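Local coordinates for protein down syndrome cell adhesion molecule, isoform AK (Drosophila melanogaster, PDB 4WVR) that probably mediates isoform-specific homophilic recognition in cell adhesion, its seventh immunoglobulin domain taking part in homodimerization, at residues C30-G35 with I39-T44; W43-R48 with E55-L60; L60-S63 with S67-N70; L69-V74 with G80-I85. All blocks are in the same frame, centred on the assembly; numbering follows the deposited sequence.

Interaction 1 (C30-G35 with I39-T44)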
# COMPACT_ATOMS: atom_id res chain seq x y z
N CYS A 30 -5.97 1.70 0.97
CA CYS A 30 -7.25 1.79 1.67
C CYS A 30 -7.88 0.41 1.70
O CYS A 30 -8.40 -0.08 0.70
CB CYS A 30 -8.18 2.79 0.97
SG CYS A 30 -9.76 3.01 1.81
N MET A 31 -7.81 -0.24 2.86
CA MET A 31 -8.27 -1.61 2.98
C MET A 31 -9.52 -1.70 3.83
O MET A 31 -9.48 -1.52 5.05
CB MET A 31 -7.16 -2.50 3.55
CG MET A 31 -6.01 -2.75 2.57
SD MET A 31 -4.58 -3.53 3.34
CE MET A 31 -3.97 -2.19 4.36
N VAL A 32 -10.64 -1.95 3.17
CA VAL A 32 -11.92 -2.12 3.85
C VAL A 32 -11.92 -3.45 4.60
O VAL A 32 -11.49 -4.48 4.08
CB VAL A 32 -13.09 -2.07 2.85
CG1 VAL A 32 -14.41 -2.36 3.54
CG2 VAL A 32 -13.13 -0.72 2.14
N GLN A 33 -12.38 -3.42 5.85
CA GLN A 33 -12.47 -4.63 6.65
C GLN A 33 -13.89 -5.19 6.60
O GLN A 33 -14.20 -6.05 5.77
CB GLN A 33 -12.04 -4.35 8.09
CG GLN A 33 -10.67 -3.70 8.20
CD GLN A 33 -9.58 -4.54 7.56
OE1 GLN A 33 -9.49 -5.75 7.81
NE2 GLN A 33 -8.75 -3.92 6.74
N LYS A 34 -14.75 -4.70 7.48
CA LYS A 34 -16.16 -5.07 7.46
C LYS A 34 -16.87 -4.35 6.32
O LYS A 34 -16.46 -3.26 5.93
CB LYS A 34 -16.82 -4.73 8.80
CG LYS A 34 -16.15 -5.35 10.01
CD LYS A 34 -16.25 -6.86 9.98
CE LYS A 34 -15.64 -7.48 11.23
NZ LYS A 34 -15.85 -8.96 11.25
N GLY A 35 -17.92 -4.97 5.80
CA GLY A 35 -18.74 -4.34 4.78
C GLY A 35 -19.17 -5.28 3.67
O GLY A 35 -18.38 -6.09 3.20
N ILE A 39 -18.54 -2.52 -3.04
CA ILE A 39 -18.17 -1.31 -2.32
C ILE A 39 -17.47 -0.34 -3.25
O ILE A 39 -16.53 -0.72 -3.96
CB ILE A 39 -17.25 -1.63 -1.12
CG1 ILE A 39 -17.95 -2.58 -0.15
CG2 ILE A 39 -16.84 -0.35 -0.41
CD1 ILE A 39 -17.04 -3.11 0.94
N THR A 40 -17.93 0.90 -3.27
CA THR A 40 -17.27 1.94 -4.05
C THR A 40 -16.21 2.62 -3.21
O THR A 40 -16.47 3.03 -2.08
CB THR A 40 -18.28 2.99 -4.57
OG1 THR A 40 -19.18 2.38 -5.49
CG2 THR A 40 -17.55 4.12 -5.28
N ILE A 41 -15.00 2.72 -3.74
CA ILE A 41 -13.90 3.32 -3.00
C ILE A 41 -13.29 4.47 -3.79
O ILE A 41 -12.76 4.28 -4.88
CB ILE A 41 -12.80 2.29 -2.67
CG1 ILE A 41 -13.41 1.08 -1.96
CG2 ILE A 41 -11.74 2.92 -1.80
CD1 ILE A 41 -12.41 -0.02 -1.65
N LYS A 42 -13.37 5.67 -3.23
CA LYS A 42 -12.89 6.86 -3.92
C LYS A 42 -12.02 7.72 -3.01
O LYS A 42 -12.02 7.55 -1.80
CB LYS A 42 -14.06 7.68 -4.46
CG LYS A 42 -15.07 8.05 -3.40
CD LYS A 42 -16.26 8.75 -4.01
CE LYS A 42 -17.27 9.16 -2.95
NZ LYS A 42 -18.44 9.84 -3.56
N TRP A 43 -11.28 8.64 -3.62
CA TRP A 43 -10.31 9.45 -2.90
C TRP A 43 -10.55 10.94 -3.07
O TRP A 43 -11.04 11.39 -4.10
CB TRP A 43 -8.90 9.10 -3.36
CG TRP A 43 -8.46 7.70 -3.05
CD1 TRP A 43 -8.72 6.58 -3.77
CD2 TRP A 43 -7.65 7.28 -1.94
NE1 TRP A 43 -8.14 5.48 -3.18
CE2 TRP A 43 -7.47 5.89 -2.05
CE3 TRP A 43 -7.07 7.95 -0.86
CZ2 TRP A 43 -6.74 5.15 -1.13
CZ3 TRP A 43 -6.33 7.22 0.06
CH2 TRP A 43 -6.17 5.83 -0.08
N THR A 44 -10.20 11.71 -2.04
CA THR A 44 -10.14 13.16 -2.16
C THR A 44 -8.82 13.69 -1.61
O THR A 44 -8.21 13.09 -0.73
CB THR A 44 -11.32 13.85 -1.42
OG1 THR A 44 -11.28 13.52 -0.02
CG2 THR A 44 -12.65 13.42 -2.00

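Interaction 2 (W43-R48 with E55-L60)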
# COMPACT_ATOMS: atom_id res chain seq x y z
N TRP A 43 -11.28 8.64 -3.62
CA TRP A 43 -10.31 9.45 -2.90
C TRP A 43 -10.55 10.94 -3.07
O TRP A 43 -11.04 11.39 -4.10
CB TRP A 43 -8.90 9.10 -3.36
CG TRP A 43 -8.46 7.70 -3.05
CD1 TRP A 43 -8.72 6.58 -3.77
CD2 TRP A 43 -7.65 7.28 -1.94
NE1 TRP A 43 -8.14 5.48 -3.18
CE2 TRP A 43 -7.47 5.89 -2.05
CE3 TRP A 43 -7.07 7.95 -0.86
CZ2 TRP A 43 -6.74 5.15 -1.13
CZ3 TRP A 43 -6.33 7.22 0.06
CH2 TRP A 43 -6.17 5.83 -0.08
N THR A 44 -10.20 11.71 -2.04
CA THR A 44 -10.14 13.16 -2.16
C THR A 44 -8.82 13.69 -1.61
O THR A 44 -8.21 13.09 -0.73
CB THR A 44 -11.32 13.85 -1.42
OG1 THR A 44 -11.28 13.52 -0.02
CG2 THR A 44 -12.65 13.42 -2.00
N LEU A 45 -8.37 14.80 -2.18
CA LEU A 45 -7.22 15.53 -1.65
C LEU A 45 -7.67 16.94 -1.30
O LEU A 45 -7.98 17.72 -2.19
CB LEU A 45 -6.08 15.57 -2.66
CG LEU A 45 -4.90 16.47 -2.30
CD1 LEU A 45 -4.29 16.06 -0.97
CD2 LEU A 45 -3.85 16.47 -3.40
N ASN A 46 -7.70 17.25 -0.01
CA ASN A 46 -8.25 18.51 0.47
C ASN A 46 -9.67 18.72 -0.06
O ASN A 46 -9.98 19.76 -0.64
CB ASN A 46 -7.35 19.68 0.08
CG ASN A 46 -5.95 19.53 0.62
OD1 ASN A 46 -5.75 19.22 1.80
ND2 ASN A 46 -4.96 19.75 -0.23
N SER A 47 -10.49 17.69 0.13
CA SER A 47 -11.92 17.70 -0.17
C SER A 47 -12.28 17.66 -1.65
O SER A 47 -13.45 17.49 -2.00
CB SER A 47 -12.59 18.92 0.49
OG SER A 47 -12.36 18.92 1.89
N ARG A 48 -11.30 17.81 -2.54
CA ARG A 48 -11.60 17.72 -3.97
C ARG A 48 -11.25 16.33 -4.51
O ARG A 48 -10.18 15.79 -4.23
CB ARG A 48 -10.88 18.81 -4.76
CG ARG A 48 -9.37 18.68 -4.80
CD ARG A 48 -8.71 19.82 -5.55
NE ARG A 48 -7.26 19.65 -5.62
CZ ARG A 48 -6.41 19.99 -4.66
NH1 ARG A 48 -6.87 20.53 -3.53
NH2 ARG A 48 -5.11 19.80 -4.82
N GLU A 55 -2.99 15.05 -11.09
CA GLU A 55 -1.88 15.64 -10.35
C GLU A 55 -0.75 14.63 -10.13
O GLU A 55 -0.01 14.70 -9.15
CB GLU A 55 -2.35 16.19 -9.00
CG GLU A 55 -3.31 17.36 -9.09
CD GLU A 55 -2.68 18.60 -9.70
OE1 GLU A 55 -1.52 18.92 -9.35
OE2 GLU A 55 -3.34 19.26 -10.54
N GLY A 56 -0.62 13.68 -11.06
CA GLY A 56 0.42 12.67 -10.97
C GLY A 56 0.18 11.67 -9.85
O GLY A 56 1.13 11.07 -9.34
N ILE A 57 -1.08 11.49 -9.47
CA ILE A 57 -1.44 10.54 -8.42
C ILE A 57 -2.07 9.28 -8.99
O ILE A 57 -3.10 9.34 -9.68
CB ILE A 57 -2.42 11.17 -7.42
CG1 ILE A 57 -1.80 12.39 -6.75
CG2 ILE A 57 -2.85 10.14 -6.38
CD1 ILE A 57 -2.76 13.15 -5.86
N THR A 58 -1.46 8.13 -8.72
CA THR A 58 -2.01 6.85 -9.17
C THR A 58 -3.06 6.32 -8.20
O THR A 58 -2.86 6.31 -6.99
CB THR A 58 -0.90 5.78 -9.33
OG1 THR A 58 0.09 6.24 -10.27
CG2 THR A 58 -1.49 4.47 -9.83
N ILE A 59 -4.19 5.89 -8.75
CA ILE A 59 -5.26 5.29 -7.96
C ILE A 59 -5.72 4.00 -8.64
O ILE A 59 -6.06 4.01 -9.82
CB ILE A 59 -6.45 6.24 -7.79
CG1 ILE A 59 -6.04 7.47 -6.97
CG2 ILE A 59 -7.63 5.53 -7.14
CD1 ILE A 59 -7.14 8.50 -6.81
N LEU A 60 -5.73 2.90 -7.90
CA LEU A 60 -6.13 1.62 -8.48
C LEU A 60 -6.97 0.78 -7.52
O LEU A 60 -6.56 0.53 -6.38
CB LEU A 60 -4.91 0.81 -8.92
CG LEU A 60 -5.23 -0.59 -9.45
CD1 LEU A 60 -5.98 -0.49 -10.77
CD2 LEU A 60 -3.97 -1.42 -9.61

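Interaction 3 (L60-S63 with S67-N70)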
# COMPACT_ATOMS: atom_id res chain seq x y z
N LEU A 60 -5.73 2.90 -7.90
CA LEU A 60 -6.13 1.62 -8.48
C LEU A 60 -6.97 0.78 -7.52
O LEU A 60 -6.56 0.53 -6.38
CB LEU A 60 -4.91 0.81 -8.92
CG LEU A 60 -5.23 -0.59 -9.45
CD1 LEU A 60 -5.98 -0.49 -10.77
CD2 LEU A 60 -3.97 -1.42 -9.61
N LYS A 61 -8.14 0.34 -7.98
CA LYS A 61 -8.92 -0.62 -7.22
C LYS A 61 -8.31 -2.01 -7.36
O LYS A 61 -8.45 -2.67 -8.38
CB LYS A 61 -10.38 -0.64 -7.69
CG LYS A 61 -11.31 -1.36 -6.73
CD LYS A 61 -12.35 -0.42 -6.15
CE LYS A 61 -13.41 -1.18 -5.35
NZ LYS A 61 -14.34 -1.96 -6.22
N LEU A 62 -7.63 -2.44 -6.31
CA LEU A 62 -6.84 -3.67 -6.33
C LEU A 62 -7.71 -4.91 -6.18
O LEU A 62 -7.39 -5.98 -6.69
CB LEU A 62 -5.78 -3.62 -5.23
CG LEU A 62 -4.74 -4.74 -5.22
CD1 LEU A 62 -3.92 -4.69 -6.50
CD2 LEU A 62 -3.84 -4.62 -4.00
N SER A 63 -8.82 -4.76 -5.46
CA SER A 63 -9.71 -5.87 -5.17
C SER A 63 -11.08 -5.29 -4.83
O SER A 63 -11.22 -4.07 -4.78
CB SER A 63 -9.16 -6.73 -4.03
OG SER A 63 -9.42 -6.12 -2.78
N SER A 67 -8.28 -0.33 -2.25
CA SER A 67 -7.84 0.63 -3.25
C SER A 67 -6.46 1.16 -2.87
O SER A 67 -6.21 1.48 -1.70
CB SER A 67 -8.83 1.79 -3.37
OG SER A 67 -8.36 2.77 -4.28
N VAL A 68 -5.57 1.26 -3.86
CA VAL A 68 -4.20 1.69 -3.62
C VAL A 68 -3.91 3.06 -4.22
O VAL A 68 -4.18 3.30 -5.40
CB VAL A 68 -3.19 0.69 -4.22
CG1 VAL A 68 -1.78 1.04 -3.77
CG2 VAL A 68 -3.55 -0.73 -3.82
N LEU A 69 -3.34 3.95 -3.42
CA LEU A 69 -2.94 5.26 -3.91
C LEU A 69 -1.42 5.35 -3.91
O LEU A 69 -0.77 4.96 -2.94
CB LEU A 69 -3.56 6.37 -3.05
CG LEU A 69 -3.34 7.82 -3.48
CD1 LEU A 69 -4.55 8.67 -3.13
CD2 LEU A 69 -2.08 8.41 -2.83
N ASN A 70 -0.86 5.84 -5.01
CA ASN A 70 0.59 6.02 -5.12
C ASN A 70 0.94 7.37 -5.72
O ASN A 70 0.34 7.81 -6.70
CB ASN A 70 1.22 4.90 -5.97
CG ASN A 70 2.73 5.01 -6.04
OD1 ASN A 70 3.30 5.32 -7.09
ND2 ASN A 70 3.40 4.76 -4.92

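Interaction 4 (L69-V74 with G80-I85)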
# COMPACT_ATOMS: atom_id res chain seq x y z
N LEU A 69 -3.34 3.95 -3.42
CA LEU A 69 -2.94 5.26 -3.91
C LEU A 69 -1.42 5.35 -3.91
O LEU A 69 -0.77 4.96 -2.94
CB LEU A 69 -3.56 6.37 -3.05
CG LEU A 69 -3.34 7.82 -3.48
CD1 LEU A 69 -4.55 8.67 -3.13
CD2 LEU A 69 -2.08 8.41 -2.83
N ASN A 70 -0.86 5.84 -5.01
CA ASN A 70 0.59 6.02 -5.12
C ASN A 70 0.94 7.37 -5.72
O ASN A 70 0.34 7.81 -6.70
CB ASN A 70 1.22 4.90 -5.97
CG ASN A 70 2.73 5.01 -6.04
OD1 ASN A 70 3.30 5.32 -7.09
ND2 ASN A 70 3.40 4.76 -4.92
N ILE A 71 1.92 8.03 -5.11
CA ILE A 71 2.46 9.25 -5.67
C ILE A 71 3.90 8.97 -6.07
O ILE A 71 4.80 8.97 -5.22
CB ILE A 71 2.40 10.43 -4.69
CG1 ILE A 71 0.97 10.59 -4.16
CG2 ILE A 71 2.90 11.71 -5.35
CD1 ILE A 71 0.83 11.68 -3.11
N ALA A 72 4.11 8.70 -7.36
CA ALA A 72 5.40 8.23 -7.86
C ALA A 72 6.54 9.21 -7.57
O ALA A 72 7.65 8.79 -7.23
CB ALA A 72 5.30 7.96 -9.35
N ALA A 73 6.26 10.50 -7.72
CA ALA A 73 7.23 11.55 -7.43
C ALA A 73 6.55 12.69 -6.69
O ALA A 73 5.88 13.52 -7.31
CB ALA A 73 7.89 12.05 -8.70
N VAL A 74 6.73 12.73 -5.38
CA VAL A 74 6.06 13.73 -4.54
C VAL A 74 6.56 15.14 -4.83
O VAL A 74 7.76 15.40 -4.83
CB VAL A 74 6.26 13.43 -3.04
CG1 VAL A 74 5.75 14.59 -2.19
CG2 VAL A 74 5.56 12.12 -2.66
N GLY A 80 -1.36 18.02 1.78
CA GLY A 80 -2.71 18.09 2.29
C GLY A 80 -3.31 16.79 2.79
O GLY A 80 -2.61 15.79 2.99
N VAL A 81 -4.62 16.81 2.98
CA VAL A 81 -5.33 15.68 3.57
C VAL A 81 -5.85 14.72 2.50
O VAL A 81 -6.68 15.09 1.67
CB VAL A 81 -6.52 16.17 4.42
CG1 VAL A 81 -7.18 14.99 5.14
CG2 VAL A 81 -6.05 17.22 5.43
N PHE A 82 -5.35 13.49 2.53
CA PHE A 82 -5.86 12.45 1.66
C PHE A 82 -6.96 11.67 2.37
O PHE A 82 -6.75 11.16 3.47
CB PHE A 82 -4.75 11.50 1.21
CG PHE A 82 -3.79 12.12 0.23
CD1 PHE A 82 -2.73 12.90 0.66
CD2 PHE A 82 -3.95 11.91 -1.13
CE1 PHE A 82 -1.86 13.46 -0.24
CE2 PHE A 82 -3.08 12.48 -2.04
CZ PHE A 82 -2.03 13.25 -1.59
N LYS A 83 -8.12 11.59 1.75
CA LYS A 83 -9.22 10.86 2.34
C LYS A 83 -9.65 9.71 1.45
O LYS A 83 -9.82 9.88 0.25
CB LYS A 83 -10.41 11.79 2.61
CG LYS A 83 -11.60 11.10 3.26
CD LYS A 83 -12.78 12.04 3.38
CE LYS A 83 -12.41 13.29 4.18
NZ LYS A 83 -13.54 14.25 4.25
N CYS A 84 -9.80 8.54 2.04
CA CYS A 84 -10.39 7.41 1.35
C CYS A 84 -11.83 7.25 1.81
O CYS A 84 -12.10 7.18 3.00
CB CYS A 84 -9.62 6.12 1.62
SG CYS A 84 -10.40 4.69 0.85
N ILE A 85 -12.75 7.19 0.85
CA ILE A 85 -14.17 7.01 1.16
C ILE A 85 -14.67 5.67 0.62
O ILE A 85 -14.55 5.39 -0.57
CB ILE A 85 -15.02 8.15 0.58
CG1 ILE A 85 -14.47 9.50 1.02
CG2 ILE A 85 -16.48 7.98 1.00
CD1 ILE A 85 -15.11 10.68 0.32

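Interaction 1 (C30-G35 with I39-T44)
Trp43 NE1 is hydrogen-bonded to Ser67 OG, which satisfies the indole N-H in an apolar setting, while the six-membered part of the same ring system rests on Cys30. Together these residues form the pin of the immunoglobulin fold: Cys30 on strand 26-31 is joined by a disulfide to Cys84 on the opposite sheet, and the tryptophan of strand 40-45 packs against it. The closest carbons are Trp43 CZ2 and Cys30 CB, 3.5 Å apart. Cys30 SG makes an oblique sulfur-aromatic approach, 5.3 Å from the centroid of the six-membered ring of Trp43. With SG anti to the backbone N (chi1 -178°), the cysteine reaches in toward the opposite sheet, where Ile41 CG2 comes to 4.1 Å from Cys30 SG. The backbone of Cys30 is itself bonded to that of Ser67 in the neighbouring strand.

Further along, branched aliphatic residues pack between the two chains. Val32 divides its two methyls: CG1 meets Ile39 CD1 tip to tip at 3.8 Å, while CG2 slides past Ile41 CD1 in the opposite sense at 3.9 Å. Gly35 brings its carbonyl close to the same Ile39 methyl; at its backbone angles a CB would jam against the carbonyl of Lys34, so glycine suits the place. On the outer side, Gln33 hands its amide oxygen to Asn25 N of the second subunit, and its NE2 folds back to Met31 O at 3.0 Å, standing above the plane of that carbonyl.

Interaction 2 (W43-R48 with E55-L60)
Trp43 and Ile59 form the close end of this contact, which spans the two sheets of the sandwich from strand 40-45 to strand 57-63. The isoleucine presents two branches to the five-membered part of the indole. Its CG2 reaches Trp43 CD1 at 3.7 Å, and its CD1 comes within 3.9 Å of Trp43 CB, so that both ends of the branched side chain lie against the aromatic root. That spread follows from chi1 of -65°, which sets CG2 anti to the backbone N and CG1 anti to the carbonyl carbon. Replacing Trp43 by an alanine would probably open a gap beside Ile59 and leave Ser67 OG without its indole donor.

Toward the other end the packing relaxes. Leu45 CD2 and Ile57 CD1 are 4.3 Å apart, and Ile50 and Phe82 also touch both side chains. Beyond them the chain reverses in a type I' turn from Leu45 to Arg48. Of the two backbone bonds between these residues, Leu45 N to Arg48 O is the firmer at 2.9 Å, and the return bond from Arg48 N to Leu45 O is weak. Asn46 tolerates the positive phi of the turn, and its amide is anchored to Val81 N and Arg79 O. On the solvent side Arg48 NH2 and Glu55 OE1 carry opposite charges yet stay 5.8 Å apart. Cohesion between the segments thus rests on the apolar contacts of Trp43, Ile59, Leu45 and Ile57, and attraction between the charged pair is likely to be weak.

Interaction 3 (L60-S63 with S67-N70)
Leu60 and Val68 exchange two backbone bonds as an antiparallel hydrogen-bonded pair. Val68 N gives to Leu60 O at 2.8 Å, nearly straight at 173°, and Leu60 N returns a bond to Val68 O at 3.0 Å, lying in the plane of that carbonyl. Leu60 O also receives a CA-H contact from Ser67 CA at 3.4 Å. The next pair, Lys61 with Ser67, is non-hydrogen-bonded, and its CA atoms approach to 4.3 Å.

On the face with Leu60 and Val68, the beta-branched valine suits an extended strand and offers CG2 to Leu62 CD2 at 3.9 Å. Leu62 reaches this point because chi1 of -172° swings CG to the side remote from the backbone N. The second subunit covers this face, its Leu62 packing on Leu60 and its Gln29 on Val68. On the opposite face the small Ser67 looks into the interior, its OG bonded to Trp43 NE1, while the long Lys61 reaches Ile39 O in a weak bond.

Farther out, Ser63 OG accepts from Lys65 N in the connection between the strands. With N-to-C directions 140° apart, the strongly twisted pair is the D-E hairpin of an immunoglobulin sandwich, strand D forming the edge of the sheet and E lying inside it.

Interaction 4 (L69-V74 with G80-I85)
This is a buried, wholly apolar contact between the facing sheets, in which Leu69 and Ile71 of strand 66-71 pack on the ring of Phe82 from strand 80-87. Ile71 makes the nearer approach, its CD1 3.6 Å from Phe82 CZ; the two side chains arrive from opposite directions, so the end of the aliphatic chain meets the far end of the ring. Leu69 crosses the phenylalanine at about a right angle and sets CD1 3.9 Å from Phe82 CD2. Both methyls approach the ring obliquely. For Ile71, chi1 of -53° turns CG1 anti to the carbonyl carbon, and an extended chi2 of 176° stretches CD1 toward the ring.

In the immunoglobulin sandwich these are the E and F strands, and inward residues two apart on one strand share the same interior. Phe82 is accordingly two positions from Cys84, whose disulfide to Cys30 bridges the sheets. A large flat ring suits the place because it can touch several neighbours: Leu45, Ile57 and Leu99 pack around it, and Phe15 meets it with the planes at about 55°. Asn70, between the two aliphatic residues, instead bonds through ND2 to Asn25 OD1.

From the N terminus, interaction 1 closes the short loop between strands 26-31 and 40-45, and these lie in opposite sheets. Interaction 2 begins where it ends, sharing Trp43 and Thr44, and spans the turn and short strand 48-50 to reach strand 57-63, back in the first sheet. Interaction 3 takes over at Leu60 and closes the tight hairpin within that sheet; interaction 4, overlapping it at Leu69 and Asn70, crosses once more to strand 80-87. The loops thus follow in series rather than nest. The disulfide Cys30-Cys84 joins the first to the last, and Trp43 CE3 touches Leu69 CD1, linking the cross-sheet contacts 1, 2 and 4 through one interior.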